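PDB 4QGL: acireductone dioxygenase, which probably catalyses two alternative oxidations of the methionine-salvage acireductone by molecular oxygen, the products depending on whether iron or nickel is bound. Local coordinates for residues N14-N19 and D131-P136; G31-K36 and A73-K78; D107-F112 and G118-E123. All blocks are in the same frame, centred on the assembly; numbering follows the deposited sequence.

Overall arrangement
All three contacts belong to a cupin fold of two antiparallel five-stranded sheets. Contact 3 lies at its heart and carries the metal site between strands 109-113 and 116-123 of different sheets. Contact 1, centred about 13 Å from contact 3, is on the surface of the sheet where strand 129-134 pairs with 116-123, Val132 and Leu134 bonding to Phe120 and Gly118. Contact 2, centred about 12 Å from contact 3, ties edge strand 33-36 of the other sheet to helix 65-75; Tyr77 hydrogen-bonds to Asp108, and Arg75 pairs with it only weakly. In sequence, contacts 2 and 3 follow one another within the span bridged by contact 1. Contacts 1 and 2 thus tie outer strands around the metal centre.

Contact 1: N14-N19 and D131-P136; sequences NTRIEN and DVELEP. With CD (cadmium ion), chain C.
Arg16 and Glu133 meet end-on, guanidinium against carboxylate, in a two-pronged salt bridge. Arg16 NH2 donates to Glu133 OE1 at 2.9 Å, and Arg16 NH1 to Glu133 OE2 at 3.2 Å, so each terminal nitrogen has its own oxygen. Both bonds are nearly straight. Relative to the guanidinium the match is flat, since both oxygens lie close to its plane. Relative to the carboxylate it is less so: the nitrogens come in on the syn side of each oxygen but tilted out of the carboxylate plane, and the two planes stand 34° apart. The chains themselves cross at about a right angle. Arg16 gets there by bending at its third torsion (chi3 84°), which swings the guanidinium over to a strand that its CB does not face; Glu133 comes straight out, its chain extended beyond CG.

The backbones are not neighbours here, with Arg16 CA 9.5 Å from Asp131 CA. Strand 7-10 runs between strands 16-17 and 129-134 in this antiparallel sheet of the cupin fold, so the salt bridge spans the middle strand. Gln7 of that strand takes part twice: its OE1 accepts from Arg16 NH2, giving that nitrogen a second partner, and its backbone bonds to Glu133. Two residues earlier, Asp131 is held by Arg9 and His11 of the strand 7-10 region, its OD2 staying 6.3 Å from Arg16 NH1.

Glu135, just past the strand, has a different task. Bent at chi2 (-86°), it chelates a cadmium ion with both oxygens, OE1 at 2.4 Å and OE2 at 2.3 Å from the metal. His117 NE2 and the backbone oxygen of Gly1 are the other protein ligands, which brings the start of the chain to this end of strand 129-134.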
loop_
_atom_site.group_PDB
_atom_site.type_symbol
_atom_site.label_atom_id
_atom_site.label_comp_id
_atom_site.label_asym_id
_atom_site.label_seq_id
_atom_site.Cartn_x
_atom_site.Cartn_y
_atom_site.Cartn_z
ATOM N N ASN A 14 14.517 -13.718 -9.252
ATOM C CA ASN A 14 13.159 -13.830 -9.810
ATOM C C ASN A 14 12.223 -14.837 -9.138
ATOM O O ASN A 14 11.135 -15.087 -9.634
ATOM C CB ASN A 14 13.233 -14.135 -11.306
ATOM C CG ASN A 14 13.313 -12.882 -12.150
ATOM O OD1 ASN A 14 12.744 -11.848 -11.803
ATOM N ND2 ASN A 14 14.000 -12.973 -13.275
ATOM N N THR A 15 12.629 -15.396 -8.006
ATOM C CA THR A 15 11.827 -16.386 -7.299
ATOM C C THR A 15 10.601 -15.772 -6.586
ATOM O O THR A 15 10.608 -14.612 -6.236
ATOM C CB THR A 15 12.706 -17.131 -6.265
ATOM O OG1 THR A 15 13.485 -16.185 -5.499
ATOM C CG2 THR A 15 13.636 -18.143 -6.983
ATOM N N ARG A 16 9.582 -16.595 -6.366
ATOM C CA ARG A 16 8.301 -16.172 -5.809
ATOM C C ARG A 16 7.893 -16.882 -4.477
ATOM O O ARG A 16 7.940 -18.099 -4.362
ATOM C CB ARG A 16 7.193 -16.391 -6.862
ATOM C CG ARG A 16 7.151 -15.340 -7.968
ATOM C CD ARG A 16 5.976 -15.528 -8.932
ATOM N NE ARG A 16 4.727 -14.927 -8.445
ATOM C CZ ARG A 16 4.479 -13.611 -8.374
ATOM N NH1 ARG A 16 5.377 -12.712 -8.748
ATOM N NH2 ARG A 16 3.335 -13.174 -7.893
ATOM N N ILE A 17 7.460 -16.109 -3.489
ATOM C CA ILE A 17 6.851 -16.682 -2.294
ATOM C C ILE A 17 5.349 -16.393 -2.322
ATOM O O ILE A 17 4.934 -15.248 -2.320
ATOM C CB ILE A 17 7.468 -16.106 -1.012
ATOM C CG1 ILE A 17 8.969 -16.300 -0.997
ATOM C CG2 ILE A 17 6.900 -16.759 0.231
ATOM C CD1 ILE A 17 9.658 -15.177 -0.262
ATOM N N GLU A 18 4.540 -17.442 -2.336
ATOM C CA GLU A 18 3.092 -17.298 -2.452
ATOM C C GLU A 18 2.286 -17.870 -1.284
ATOM O O GLU A 18 1.146 -17.509 -1.111
ATOM C CB GLU A 18 2.625 -17.971 -3.746
ATOM C CG GLU A 18 3.158 -17.339 -5.018
ATOM C CD GLU A 18 2.945 -18.230 -6.229
ATOM O OE1 GLU A 18 2.159 -17.879 -7.121
ATOM O OE2 GLU A 18 3.561 -19.304 -6.294
ATOM N N ASN A 19 2.863 -18.768 -0.499
ATOM C CA ASN A 19 2.185 -19.333 0.671
ATOM C C ASN A 19 1.911 -18.274 1.752
ATOM O O ASN A 19 2.760 -17.433 2.016
ATOM C CB ASN A 19 3.042 -20.482 1.212
ATOM C CG ASN A 19 2.479 -21.111 2.483
ATOM O OD1 ASN A 19 2.658 -20.596 3.579
ATOM N ND2 ASN A 19 1.838 -22.257 2.340
ATOM N N ASP A 131 9.611 -7.358 -4.287
ATOM C CA ASP A 131 8.335 -6.727 -4.579
ATOM C C ASP A 131 7.362 -7.221 -3.550
ATOM O O ASP A 131 7.405 -8.363 -3.163
ATOM C CB ASP A 131 7.768 -7.191 -5.934
ATOM C CG ASP A 131 8.437 -6.554 -7.138
ATOM O OD1 ASP A 131 9.193 -5.569 -6.984
ATOM O OD2 ASP A 131 8.179 -7.067 -8.256
ATOM N N VAL A 132 6.460 -6.374 -3.127
ATOM C CA VAL A 132 5.261 -6.848 -2.543
ATOM C C VAL A 132 4.193 -6.412 -3.493
ATOM O O VAL A 132 4.050 -5.217 -3.786
ATOM C CB VAL A 132 5.009 -6.264 -1.139
ATOM C CG1 VAL A 132 3.862 -6.998 -0.476
ATOM C CG2 VAL A 132 6.263 -6.405 -0.302
ATOM N N GLU A 133 3.433 -7.380 -3.966
ATOM C CA GLU A 133 2.323 -7.100 -4.855
ATOM C C GLU A 133 1.033 -7.205 -4.081
ATOM O O GLU A 133 0.735 -8.247 -3.496
ATOM C CB GLU A 133 2.295 -8.102 -5.988
ATOM C CG GLU A 133 3.623 -8.260 -6.716
ATOM C CD GLU A 133 3.605 -9.507 -7.576
ATOM O OE1 GLU A 133 2.714 -10.355 -7.358
ATOM O OE2 GLU A 133 4.459 -9.686 -8.474
ATOM N N LEU A 134 0.251 -6.143 -4.131
ATOM C CA LEU A 134 -0.839 -6.006 -3.203
ATOM C C LEU A 134 -2.191 -6.226 -3.842
ATOM O O LEU A 134 -2.423 -5.765 -4.959
ATOM C CB LEU A 134 -0.802 -4.597 -2.604
ATOM C CG LEU A 134 0.507 -4.196 -1.943
ATOM C CD1 LEU A 134 0.416 -2.758 -1.502
ATOM C CD2 LEU A 134 0.828 -5.088 -0.767
ATOM N N GLU A 135 -3.090 -6.899 -3.119
ATOM C CA GLU A 135 -4.464 -7.078 -3.575
ATOM C C GLU A 135 -5.390 -6.323 -2.653
ATOM O O GLU A 135 -5.029 -5.983 -1.525
ATOM C CB GLU A 135 -4.817 -8.556 -3.604
ATOM C CG GLU A 135 -4.036 -9.369 -4.645
ATOM C CD GLU A 135 -4.715 -9.329 -5.985
ATOM O OE1 GLU A 135 -5.794 -8.737 -6.004
ATOM O OE2 GLU A 135 -4.218 -9.861 -6.995
ATOM N N PRO A 136 -6.600 -6.018 -3.124
ATOM C CA PRO A 136 -7.495 -5.356 -2.188
ATOM C C PRO A 136 -7.603 -6.113 -0.890
ATOM O O PRO A 136 -7.522 -7.319 -0.895
ATOM C CB PRO A 136 -8.830 -5.352 -2.928
ATOM C CG PRO A 136 -8.418 -5.287 -4.387
ATOM C CD PRO A 136 -7.156 -6.090 -4.493
HETATM CD CD CD C . -5.931 -9.104 -8.349
#

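Contact 2: G31-K36 and A73-K78; sequences GVLYEK and ARRGYK
Leu33 lies over one face of the Arg75 guanidinium, and this is the closely packed part of the contact. Its CD2 sits 4.2 Å above the guanidinium plane, over the centre of the group, while Leu33 CB is 3.9 Å from Arg75 NH2. Leu33 points its CG away from its own N (chi1 -177°), which brings a methyl over the flat cation. At the edge of the same guanidinium a water bridges the segments, accepting from Arg75 NH1 at 2.8 Å and donating to Gly31 O at 3.3 Å; Asp108 is a further, weak ionic partner of NH1.

The other end is looser. Both arginines are solvent-exposed, but here a single nitrogen does the touching: Arg74 NH2 meets Glu35 OE1 at 3.0 Å in a salt bridge. The oxygen lies in the guanidinium plane, but the carboxylate is rotated 50° against it. Glu35 OE2 is taken by the indole NE1 of Trp37.

Strand 33-36 is an outermost strand of its sheet, paired with 138-142, and the last turn of helix 65-75 packs beside it just before the chain leaves the helix at Gly76.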
loop_
_atom_site.group_PDB
_atom_site.type_symbol
_atom_site.label_atom_id
_atom_site.label_comp_id
_atom_site.label_asym_id
_atom_site.label_seq_id
_atom_site.Cartn_x
_atom_site.Cartn_y
_atom_site.Cartn_z
ATOM N N GLY A 31 10.821 -6.313 8.560
ATOM C CA GLY A 31 10.275 -5.175 9.292
ATOM C C GLY A 31 9.015 -4.630 8.666
ATOM O O GLY A 31 8.527 -3.632 9.101
ATOM N N VAL A 32 8.472 -5.294 7.649
ATOM C CA VAL A 32 7.288 -4.792 6.934
ATOM C C VAL A 32 5.991 -5.350 7.571
ATOM O O VAL A 32 5.696 -6.539 7.500
ATOM C CB VAL A 32 7.368 -5.120 5.408
ATOM C CG1 VAL A 32 6.257 -4.450 4.605
ATOM C CG2 VAL A 32 8.693 -4.676 4.862
ATOM N N LEU A 33 5.223 -4.481 8.211
ATOM C CA LEU A 33 3.959 -4.913 8.791
ATOM C C LEU A 33 3.000 -5.254 7.697
ATOM O O LEU A 33 2.856 -4.513 6.737
ATOM C CB LEU A 33 3.334 -3.830 9.658
ATOM C CG LEU A 33 2.014 -4.208 10.399
ATOM C CD1 LEU A 33 2.139 -5.517 11.188
ATOM C CD2 LEU A 33 1.564 -3.091 11.342
ATOM N N TYR A 34 2.356 -6.386 7.829
ATOM C CA TYR A 34 1.353 -6.754 6.887
ATOM C C TYR A 34 0.093 -7.191 7.637
ATOM O O TYR A 34 0.169 -7.848 8.668
ATOM C CB TYR A 34 1.885 -7.825 5.941
ATOM C CG TYR A 34 0.838 -8.313 4.992
ATOM C CD1 TYR A 34 0.049 -7.418 4.268
ATOM C CD2 TYR A 34 0.609 -9.675 4.823
ATOM C CE1 TYR A 34 -0.955 -7.862 3.421
ATOM C CE2 TYR A 34 -0.381 -10.143 3.956
ATOM C CZ TYR A 34 -1.167 -9.237 3.258
ATOM O OH TYR A 34 -2.146 -9.718 2.409
ATOM N N GLU A 35 -1.065 -6.763 7.163
ATOM C CA GLU A 35 -2.323 -7.149 7.776
ATOM C C GLU A 35 -3.279 -7.386 6.661
ATOM O O GLU A 35 -3.175 -6.740 5.608
ATOM C CB GLU A 35 -2.868 -6.034 8.638
ATOM C CG GLU A 35 -2.009 -5.666 9.838
ATOM C CD GLU A 35 -2.699 -4.652 10.746
ATOM O OE1 GLU A 35 -2.069 -4.166 11.728
ATOM O OE2 GLU A 35 -3.891 -4.325 10.482
ATOM N N LYS A 36 -4.203 -8.309 6.880
ATOM C CA LYS A 36 -5.270 -8.513 5.934
ATOM C C LYS A 36 -6.577 -8.114 6.612
ATOM O O LYS A 36 -6.964 -8.707 7.632
ATOM C CB LYS A 36 -5.286 -9.971 5.440
ATOM C CG LYS A 36 -6.242 -10.274 4.249
ATOM C CD LYS A 36 -5.582 -10.031 2.866
ATOM C CE LYS A 36 -6.596 -9.814 1.718
ATOM N NZ LYS A 36 -5.936 -9.229 0.498
ATOM N N ALA A 73 -3.254 3.111 16.758
ATOM C CA ALA A 73 -2.861 3.081 18.189
ATOM C C ALA A 73 -1.684 2.156 18.459
ATOM O O ALA A 73 -0.832 2.476 19.256
ATOM C CB ALA A 73 -4.046 2.677 19.076
ATOM N N ARG A 74 -1.678 0.992 17.816
ATOM C CA ARG A 74 -0.569 0.033 17.912
ATOM C C ARG A 74 0.744 0.687 17.459
ATOM O O ARG A 74 1.752 0.595 18.139
ATOM C CB ARG A 74 -0.883 -1.225 17.061
ATOM C CG ARG A 74 0.121 -2.390 17.142
ATOM C CD ARG A 74 -0.374 -3.675 16.444
ATOM N NE ARG A 74 -1.761 -3.970 16.837
ATOM C CZ ARG A 74 -2.807 -4.088 16.014
ATOM N NH1 ARG A 74 -4.016 -4.321 16.532
ATOM N NH2 ARG A 74 -2.669 -3.994 14.687
ATOM N N ARG A 75 0.697 1.387 16.328
ATOM C CA ARG A 75 1.897 1.929 15.698
ATOM C C ARG A 75 2.129 3.452 15.837
ATOM O O ARG A 75 3.165 3.944 15.382
ATOM C CB ARG A 75 1.891 1.540 14.211
ATOM C CG ARG A 75 2.476 0.163 13.921
ATOM C CD ARG A 75 3.991 0.170 14.123
ATOM N NE ARG A 75 4.614 -1.094 13.735
ATOM C CZ ARG A 75 5.232 -1.323 12.577
ATOM N NH1 ARG A 75 5.334 -0.369 11.649
ATOM N NH2 ARG A 75 5.760 -2.518 12.350
ATOM N N GLY A 76 1.188 4.201 16.421
ATOM C CA GLY A 76 1.389 5.637 16.622
ATOM C C GLY A 76 1.074 6.579 15.465
ATOM O O GLY A 76 1.657 7.635 15.374
ATOM N N TYR A 77 0.131 6.235 14.603
ATOM C CA TYR A 77 -0.274 7.130 13.497
ATOM C C TYR A 77 -1.398 8.084 13.928
ATOM O O TYR A 77 -2.026 7.854 14.944
ATOM C CB TYR A 77 -0.690 6.306 12.252
ATOM C CG TYR A 77 0.329 5.255 11.877
ATOM C CD1 TYR A 77 1.691 5.539 11.939
ATOM C CD2 TYR A 77 -0.055 3.990 11.493
ATOM C CE1 TYR A 77 2.647 4.596 11.610
ATOM C CE2 TYR A 77 0.893 3.024 11.165
ATOM C CZ TYR A 77 2.255 3.328 11.205
ATOM O OH TYR A 77 3.226 2.376 10.870
ATOM N N LYS A 78 -1.650 9.137 13.145
ATOM C CA LYS A 78 -2.596 10.205 13.510
ATOM C C LYS A 78 -3.707 10.521 12.499
ATOM O O LYS A 78 -4.863 10.660 12.870
ATOM C CB LYS A 78 -1.844 11.513 13.773
ATOM C CG LYS A 78 -0.612 11.335 14.627
ATOM C CD LYS A 78 -0.248 12.576 15.428
ATOM C CE LYS A 78 0.824 12.213 16.458
ATOM N NZ LYS A 78 1.167 13.357 17.346
HETATM O O HOH W 1 6.663 -0.974 9.306
#

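Contact 3: D107-F112 and G118-E123; sequences DDEVRF and GIFAIE. With CD (cadmium ion), chain B.
Glu109 OE2 is approached from several directions: the edge of the Phe120 ring, the guanidinium of Arg111 and a cadmium ion all reach it. In this cupin barrel, Glu109 and Phe120 project inward from strands of two different sheets, and Glu109 completes the three-histidine, one-glutamate metal site of the fold. Its other oxygen, OE1, binds a second cadmium at 2.3 Å, and a water is bound to that metal at 2.4 Å; His103, His105 and His148 supply the remaining ligands through NE2. The carboxylate thus contacts two metals, one through each oxygen. Iron or nickel is expected to occupy the site in the working enzyme.

Glu109 reaches the metal with CG anti to the backbone N (chi1 -169°) and the rest of its chain extended. Phe120 comes to it edge-on: OE2 lies in the plane of the ring, 3.2 Å from Phe120 CZ, and the carboxylate is turned 73° from the ring. The hydrogen-bearing rim of the phenyl group faces the oxygen, which is probably mildly favourable for a carboxylate. Phe120 also packs on Phe150 and His148 of strand 148-151.

Arg111, predicted to help form the substrate dianion, meets the same ring edge with its CG, 4.2 Å from Phe120 CZ. Its link to Glu109 is purely ionic and long, NH2 to OE2 3.6 Å, with the oxygen above the guanidinium face where no N-H points. The guanidinium is steadied instead from its own strand, where Arg111 NH1 donates to Val110 O at 2.7 Å, from above the carbonyl plane.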
loop_
_atom_site.group_PDB
_atom_site.type_symbol
_atom_site.label_atom_id
_atom_site.label_comp_id
_atom_site.label_asym_id
_atom_site.label_seq_id
_atom_site.Cartn_x
_atom_site.Cartn_y
_atom_site.Cartn_z
ATOM N N ASP A 107 9.348 8.892 8.343
ATOM C CA ASP A 107 8.268 8.143 8.994
ATOM C C ASP A 107 7.876 6.928 8.120
ATOM O O ASP A 107 8.258 6.821 6.937
ATOM C CB ASP A 107 7.035 9.053 9.271
ATOM C CG ASP A 107 7.275 10.102 10.400
ATOM O OD1 ASP A 107 8.122 9.843 11.304
ATOM O OD2 ASP A 107 6.601 11.184 10.379
ATOM N N ASP A 108 7.146 6.005 8.736
ATOM C CA ASP A 108 6.563 4.833 8.082
ATOM C C ASP A 108 5.621 5.271 6.972
ATOM O O ASP A 108 5.047 6.340 7.080
ATOM C CB ASP A 108 5.741 4.033 9.107
ATOM C CG ASP A 108 6.614 3.285 10.142
ATOM O OD1 ASP A 108 7.874 3.244 10.007
ATOM O OD2 ASP A 108 6.021 2.705 11.081
ATOM N N GLU A 109 5.474 4.460 5.914
ATOM C CA GLU A 109 4.488 4.693 4.846
ATOM C C GLU A 109 3.476 3.557 4.795
ATOM O O GLU A 109 3.783 2.434 4.370
ATOM C CB GLU A 109 5.159 4.815 3.474
ATOM C CG GLU A 109 4.240 5.319 2.357
ATOM C CD GLU A 109 4.848 5.110 1.005
ATOM O OE1 GLU A 109 6.093 5.100 0.947
ATOM O OE2 GLU A 109 4.125 4.942 -0.011
ATOM N N VAL A 110 2.248 3.885 5.170
ATOM C CA VAL A 110 1.205 2.910 5.389
ATOM C C VAL A 110 0.127 3.083 4.349
ATOM O O VAL A 110 -0.311 4.174 4.088
ATOM C CB VAL A 110 0.616 3.129 6.769
ATOM C CG1 VAL A 110 -0.354 2.021 7.147
ATOM C CG2 VAL A 110 1.742 3.250 7.786
ATOM N N ARG A 111 -0.278 1.996 3.728
ATOM C CA ARG A 111 -1.298 2.044 2.689
ATOM C C ARG A 111 -2.215 0.845 2.880
ATOM O O ARG A 111 -1.735 -0.229 3.224
ATOM C CB ARG A 111 -0.661 2.000 1.279
ATOM C CG ARG A 111 0.174 3.223 0.888
ATOM C CD ARG A 111 -0.662 4.510 0.817
ATOM N NE ARG A 111 0.143 5.680 0.449
ATOM C CZ ARG A 111 0.892 6.377 1.290
ATOM N NH1 ARG A 111 0.948 6.056 2.570
ATOM N NH2 ARG A 111 1.584 7.403 0.850
ATOM N N PHE A 112 -3.520 1.017 2.684
ATOM C CA PHE A 112 -4.419 -0.130 2.619
ATOM C C PHE A 112 -5.101 -0.146 1.281
ATOM O O PHE A 112 -5.695 0.843 0.899
ATOM C CB PHE A 112 -5.459 -0.051 3.711
ATOM C CG PHE A 112 -6.612 -1.008 3.541
ATOM C CD1 PHE A 112 -6.471 -2.330 3.817
ATOM C CD2 PHE A 112 -7.851 -0.554 3.142
ATOM C CE1 PHE A 112 -7.535 -3.194 3.682
ATOM C CE2 PHE A 112 -8.922 -1.407 3.005
ATOM C CZ PHE A 112 -8.756 -2.735 3.269
ATOM N N GLY A 118 -1.168 -2.344 -6.549
ATOM C CA GLY A 118 0.083 -1.615 -6.531
ATOM C C GLY A 118 1.206 -2.587 -6.308
ATOM O O GLY A 118 0.967 -3.735 -5.959
ATOM N N ILE A 119 2.431 -2.134 -6.553
ATOM C CA ILE A 119 3.613 -2.896 -6.211
ATOM C C ILE A 119 4.535 -1.998 -5.421
ATOM O O ILE A 119 4.910 -0.953 -5.903
ATOM C CB ILE A 119 4.406 -3.393 -7.438
ATOM C CG1 ILE A 119 3.544 -4.197 -8.411
ATOM C CG2 ILE A 119 5.525 -4.323 -6.962
ATOM C CD1 ILE A 119 4.081 -4.207 -9.829
ATOM N N PHE A 120 4.914 -2.416 -4.222
ATOM C CA PHE A 120 6.016 -1.778 -3.541
ATOM C C PHE A 120 7.285 -2.566 -3.716
ATOM O O PHE A 120 7.303 -3.769 -3.497
ATOM C CB PHE A 120 5.745 -1.663 -2.063
ATOM C CG PHE A 120 5.017 -0.400 -1.703
ATOM C CD1 PHE A 120 5.700 0.793 -1.654
ATOM C CD2 PHE A 120 3.654 -0.399 -1.415
ATOM C CE1 PHE A 120 5.047 1.960 -1.349
ATOM C CE2 PHE A 120 3.003 0.770 -1.109
ATOM C CZ PHE A 120 3.705 1.947 -1.076
ATOM N N ALA A 121 8.365 -1.880 -4.070
ATOM C CA ALA A 121 9.663 -2.533 -4.238
ATOM C C ALA A 121 10.571 -2.107 -3.094
ATOM O O ALA A 121 10.968 -0.946 -3.026
ATOM C CB ALA A 121 10.295 -2.151 -5.590
ATOM N N ILE A 122 10.944 -3.050 -2.233
ATOM C CA ILE A 122 11.617 -2.703 -0.981
ATOM C C ILE A 122 12.984 -3.350 -0.923
ATOM O O ILE A 122 13.162 -4.532 -1.274
ATOM C CB ILE A 122 10.750 -3.077 0.239
ATOM C CG1 ILE A 122 9.431 -2.317 0.182
ATOM C CG2 ILE A 122 11.446 -2.685 1.538
ATOM C CD1 ILE A 122 8.255 -3.073 0.767
ATOM N N GLU A 123 13.957 -2.543 -0.518
ATOM C CA GLU A 123 15.332 -3.006 -0.379
ATOM C C GLU A 123 15.359 -3.782 0.911
ATOM O O GLU A 123 15.116 -3.223 1.972
ATOM C CB GLU A 123 16.316 -1.837 -0.322
ATOM C CG GLU A 123 17.779 -2.222 -0.222
ATOM C CD GLU A 123 18.703 -0.990 -0.280
ATOM O OE1 GLU A 123 18.585 -0.107 0.611
ATOM O OE2 GLU A 123 19.549 -0.868 -1.225
HETATM CD CD CD B . 7.269 6.238 -0.635
HETATM O O HOH W 2 6.251 5.250 -2.509
#